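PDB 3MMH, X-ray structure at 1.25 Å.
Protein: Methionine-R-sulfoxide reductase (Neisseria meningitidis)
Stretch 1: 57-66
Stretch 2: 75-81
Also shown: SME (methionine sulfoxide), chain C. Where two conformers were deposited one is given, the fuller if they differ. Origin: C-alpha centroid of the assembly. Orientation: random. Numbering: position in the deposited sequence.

Stretch 1, residues 57-66: VDTRSDELVL
Stretch 2, residues 75-81: CTRIPFG

Antiparallel pairing of two strands, Glu63 to Leu66 and Arg77 to Pro79, in methionine-R-sulfoxide reductase from Neisseria meningitidis. The strand axes approach to 4.4 Å, their N-to-C directions differ by 164°, and the two stretches together bury 519 Å². In register, CA of Glu63 lies 4.4 Å from CA of Pro79, CA of Leu64 5.0 Å from CA of Ile78, CA of Val65 4.8 Å from CA of Arg77, and CA of Leu66 4.8 Å from CA of Thr76. Backbone angles (phi/psi) are extended: -131/154 at Glu63, -81/133 at Leu64, -117/131 at Val65 and -56/134 at Leu66, facing -138/130 at Arg77, -127/117 at Ile78 and -62/151 at Pro79; Thr76, just before the second strand, turns at -85/-21.

Leu64 and Ile78 form the hydrogen-bonded pair: N of Leu64 donates to O of Ile78 (2.8 Å), and N of Ile78 donates back to O of Leu64 (2.9 Å). The ladder extends at one end through N of Leu66 to O of Thr76 (2.9 Å) and at the other through N of Phe80 to O of Asp62 (3.1 Å), where Asp62, just before the strand, has phi/psi 51/47. Between these rungs, CA-H...O contacts bring CA of Arg77 to 3.2 Å from O of Leu64 and CA of Val65 to 3.3 Å from O of Thr76.

Arg77 covers the most surface. Its CB lies on the face shared with Glu63, Val65 and Pro79, its side chain is extended (chi1 -72°, m; chi2 178°, t; chi3 180°, t; chi4 -97°), and the guanidinium reaches the carboxylates of Glu63 and Asp58. NH1 of Arg77 forms a salt bridge and hydrogen bond with OE1 of Glu63 at 3.0 Å, N-H...O angle 162°; a second salt bridge, to OD2 of Asp58, is a weak hydrogen bond at 3.5 Å. OE1 of Glu63, OD2 of Asp58 and OG of Ser61 (3.4 Å from NH1 of Arg77) lie at the guanidinium edge, near its plane, while CG2 of Val65 covers one face, 3.5 Å from NH1 of Arg77. NE and NH2 of Arg77 are hydrogen-bonded elsewhere in the structure.

Glu63 (chi1 -66°, m; chi2 169°, t; chi3 -28°) sends its carboxylate to this charge, while its CG packs 4.2 Å from CA of Pro79. Asp58 (chi1 -176°, t; chi2 17°) lies across the turn from Glu63: N of Asp58 donates to O of Glu63 at 2.8 Å, and the loop between them carries Ser61 (chi1 72°, p).

Leu64 (chi1 -74°, m; chi2 165°, t) and Ile78 (chi1 -60°, m; chi2 171°, t) occupy the other face, both buried, with CB of Leu64 4.2 Å from CB of Ile78. CD1 of Ile78 also reaches CB of the bound methionine sulfoxide at 3.7 Å. Leu66 (chi1 -176°, t; chi2 61°, p) places CD2 4.1 Å from CG2 of Thr76 (chi1 68°, p).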

# COMPACT_ATOMS: atom_id res chain seq x y z
N VAL A 57 10.34 -9.29 -6.76
CA VAL A 57 11.17 -9.61 -7.90
C VAL A 57 10.30 -9.89 -9.15
O VAL A 57 9.39 -10.72 -9.08
CB VAL A 57 12.09 -10.81 -7.59
CG1 VAL A 57 12.77 -11.30 -8.87
CG2 VAL A 57 13.09 -10.45 -6.51
N ASP A 58 10.66 -9.26 -10.25
CA ASP A 58 10.15 -9.50 -11.58
C ASP A 58 11.18 -10.25 -12.35
O ASP A 58 12.18 -9.66 -12.77
CB ASP A 58 9.82 -8.21 -12.31
CG ASP A 58 9.20 -8.44 -13.65
OD1 ASP A 58 8.73 -9.51 -13.98
OD2 ASP A 58 9.26 -7.49 -14.43
N THR A 59 10.99 -11.55 -12.51
CA THR A 59 11.95 -12.34 -13.27
C THR A 59 12.00 -11.99 -14.76
O THR A 59 13.07 -12.17 -15.40
CB THR A 59 11.64 -13.82 -13.05
OG1 THR A 59 10.27 -14.07 -13.40
CG2 THR A 59 11.83 -14.27 -11.59
N ARG A 60 11.01 -11.33 -15.33
CA ARG A 60 11.15 -11.04 -16.75
C ARG A 60 12.28 -9.98 -16.94
O ARG A 60 13.01 -10.01 -17.93
CB ARG A 60 9.86 -10.52 -17.26
CG ARG A 60 8.77 -11.53 -17.37
CD ARG A 60 7.43 -10.91 -17.83
NE ARG A 60 7.37 -10.60 -19.27
CZ ARG A 60 6.34 -9.96 -19.85
NH1 ARG A 60 5.31 -9.58 -19.13
NH2 ARG A 60 6.35 -9.69 -21.15
N SER A 61 12.41 -9.00 -16.03
CA SER A 61 13.23 -7.82 -16.19
C SER A 61 14.42 -7.78 -15.22
O SER A 61 15.25 -6.88 -15.31
CB SER A 61 12.32 -6.58 -15.99
OG SER A 61 11.96 -6.45 -14.68
N ASP A 62 14.55 -8.76 -14.31
CA ASP A 62 15.59 -8.75 -13.26
C ASP A 62 15.59 -7.42 -12.50
O ASP A 62 16.65 -6.80 -12.20
CB ASP A 62 16.95 -9.05 -13.78
CG ASP A 62 17.01 -10.41 -14.37
OD1 ASP A 62 16.45 -11.34 -13.73
OD2 ASP A 62 17.58 -10.54 -15.46
N GLU A 63 14.37 -7.02 -12.14
CA GLU A 63 14.19 -5.83 -11.32
C GLU A 63 13.26 -6.14 -10.16
O GLU A 63 12.37 -7.00 -10.25
CB GLU A 63 13.51 -4.71 -12.16
CG GLU A 63 14.36 -4.18 -13.28
CD GLU A 63 13.70 -3.30 -14.25
OE1 GLU A 63 12.52 -3.36 -14.49
OE2 GLU A 63 14.46 -2.59 -14.95
N LEU A 64 13.44 -5.38 -9.08
CA LEU A 64 12.47 -5.27 -8.00
C LEU A 64 11.40 -4.28 -8.45
O LEU A 64 11.73 -3.19 -8.93
CB LEU A 64 13.15 -4.80 -6.76
CG LEU A 64 14.05 -5.82 -6.03
CD1 LEU A 64 14.96 -5.18 -5.02
CD2 LEU A 64 13.17 -6.93 -5.37
N VAL A 65 10.13 -4.62 -8.27
CA VAL A 65 8.98 -3.83 -8.65
C VAL A 65 8.18 -3.45 -7.39
O VAL A 65 7.87 -4.30 -6.56
CB VAL A 65 8.12 -4.67 -9.61
CG1 VAL A 65 6.89 -3.92 -10.05
CG2 VAL A 65 8.96 -5.02 -10.88
N LEU A 66 7.83 -2.19 -7.24
CA LEU A 66 7.15 -1.67 -6.12
C LEU A 66 5.85 -2.38 -5.87
O LEU A 66 5.07 -2.61 -6.79
CB LEU A 66 6.88 -0.17 -6.34
CG LEU A 66 6.23 0.64 -5.20
CD1 LEU A 66 7.11 0.61 -3.97
CD2 LEU A 66 6.02 2.07 -5.81
N CYS A 75 10.10 5.15 -6.20
CA CYS A 75 10.58 4.52 -7.45
C CYS A 75 9.86 3.26 -7.70
O CYS A 75 9.74 2.45 -6.77
CB CYS A 75 12.09 4.17 -7.39
SG CYS A 75 13.20 5.55 -6.86
N THR A 76 9.43 2.95 -8.92
CA THR A 76 8.73 1.71 -9.18
C THR A 76 9.61 0.52 -9.46
O THR A 76 9.14 -0.58 -9.29
CB THR A 76 7.62 1.83 -10.21
OG1 THR A 76 8.23 2.10 -11.47
CG2 THR A 76 6.59 2.92 -9.83
N ARG A 77 10.83 0.76 -9.85
CA ARG A 77 11.75 -0.25 -10.31
C ARG A 77 13.15 -0.07 -9.80
O ARG A 77 13.66 0.96 -9.89
CB ARG A 77 11.76 -0.37 -11.84
CG ARG A 77 10.47 -1.02 -12.33
CD ARG A 77 10.29 -1.18 -13.78
NE ARG A 77 8.98 -1.84 -13.98
CZ ARG A 77 8.71 -3.12 -14.16
NH1 ARG A 77 9.66 -4.03 -14.21
NH2 ARG A 77 7.45 -3.49 -14.34
N ILE A 78 13.73 -1.12 -9.24
CA ILE A 78 15.13 -1.11 -8.76
C ILE A 78 15.85 -2.31 -9.44
O ILE A 78 15.50 -3.45 -9.20
CB ILE A 78 15.20 -1.18 -7.21
CG1 ILE A 78 14.47 0.02 -6.58
CG2 ILE A 78 16.67 -1.17 -6.76
CD1 ILE A 78 14.32 -0.10 -5.12
N PRO A 79 16.86 -2.04 -10.24
CA PRO A 79 17.60 -3.13 -10.85
C PRO A 79 18.28 -4.04 -9.83
O PRO A 79 18.81 -3.55 -8.82
CB PRO A 79 18.62 -2.44 -11.75
CG PRO A 79 18.08 -1.09 -11.95
CD PRO A 79 17.35 -0.73 -10.72
N PHE A 80 18.44 -5.32 -10.21
CA PHE A 80 19.29 -6.22 -9.43
C PHE A 80 20.63 -5.54 -9.12
O PHE A 80 21.27 -5.01 -10.02
CB PHE A 80 19.58 -7.49 -10.25
CG PHE A 80 20.48 -8.45 -9.57
CD1 PHE A 80 20.01 -9.27 -8.59
CD2 PHE A 80 21.84 -8.47 -9.85
CE1 PHE A 80 20.82 -10.13 -7.94
CE2 PHE A 80 22.70 -9.29 -9.17
CZ PHE A 80 22.22 -10.15 -8.20
N GLY A 81 21.07 -5.63 -7.88
CA GLY A 81 22.36 -5.14 -7.44
C GLY A 81 22.50 -3.68 -7.24
O GLY A 81 23.56 -3.27 -6.78
N SME C . 16.50 3.46 -0.80
CA SME C . 16.19 2.26 -1.61
CB SME C . 15.14 2.53 -2.70
CG SME C . 13.67 2.40 -2.25
S SME C . 13.10 3.82 -1.40
OE SME C . 13.93 4.47 -0.41
CE SME C . 11.49 3.29 -0.98
C SME C . 17.45 1.67 -2.17
O SME C . 17.36 0.60 -2.79
OXT SME C . 18.58 2.27 -1.96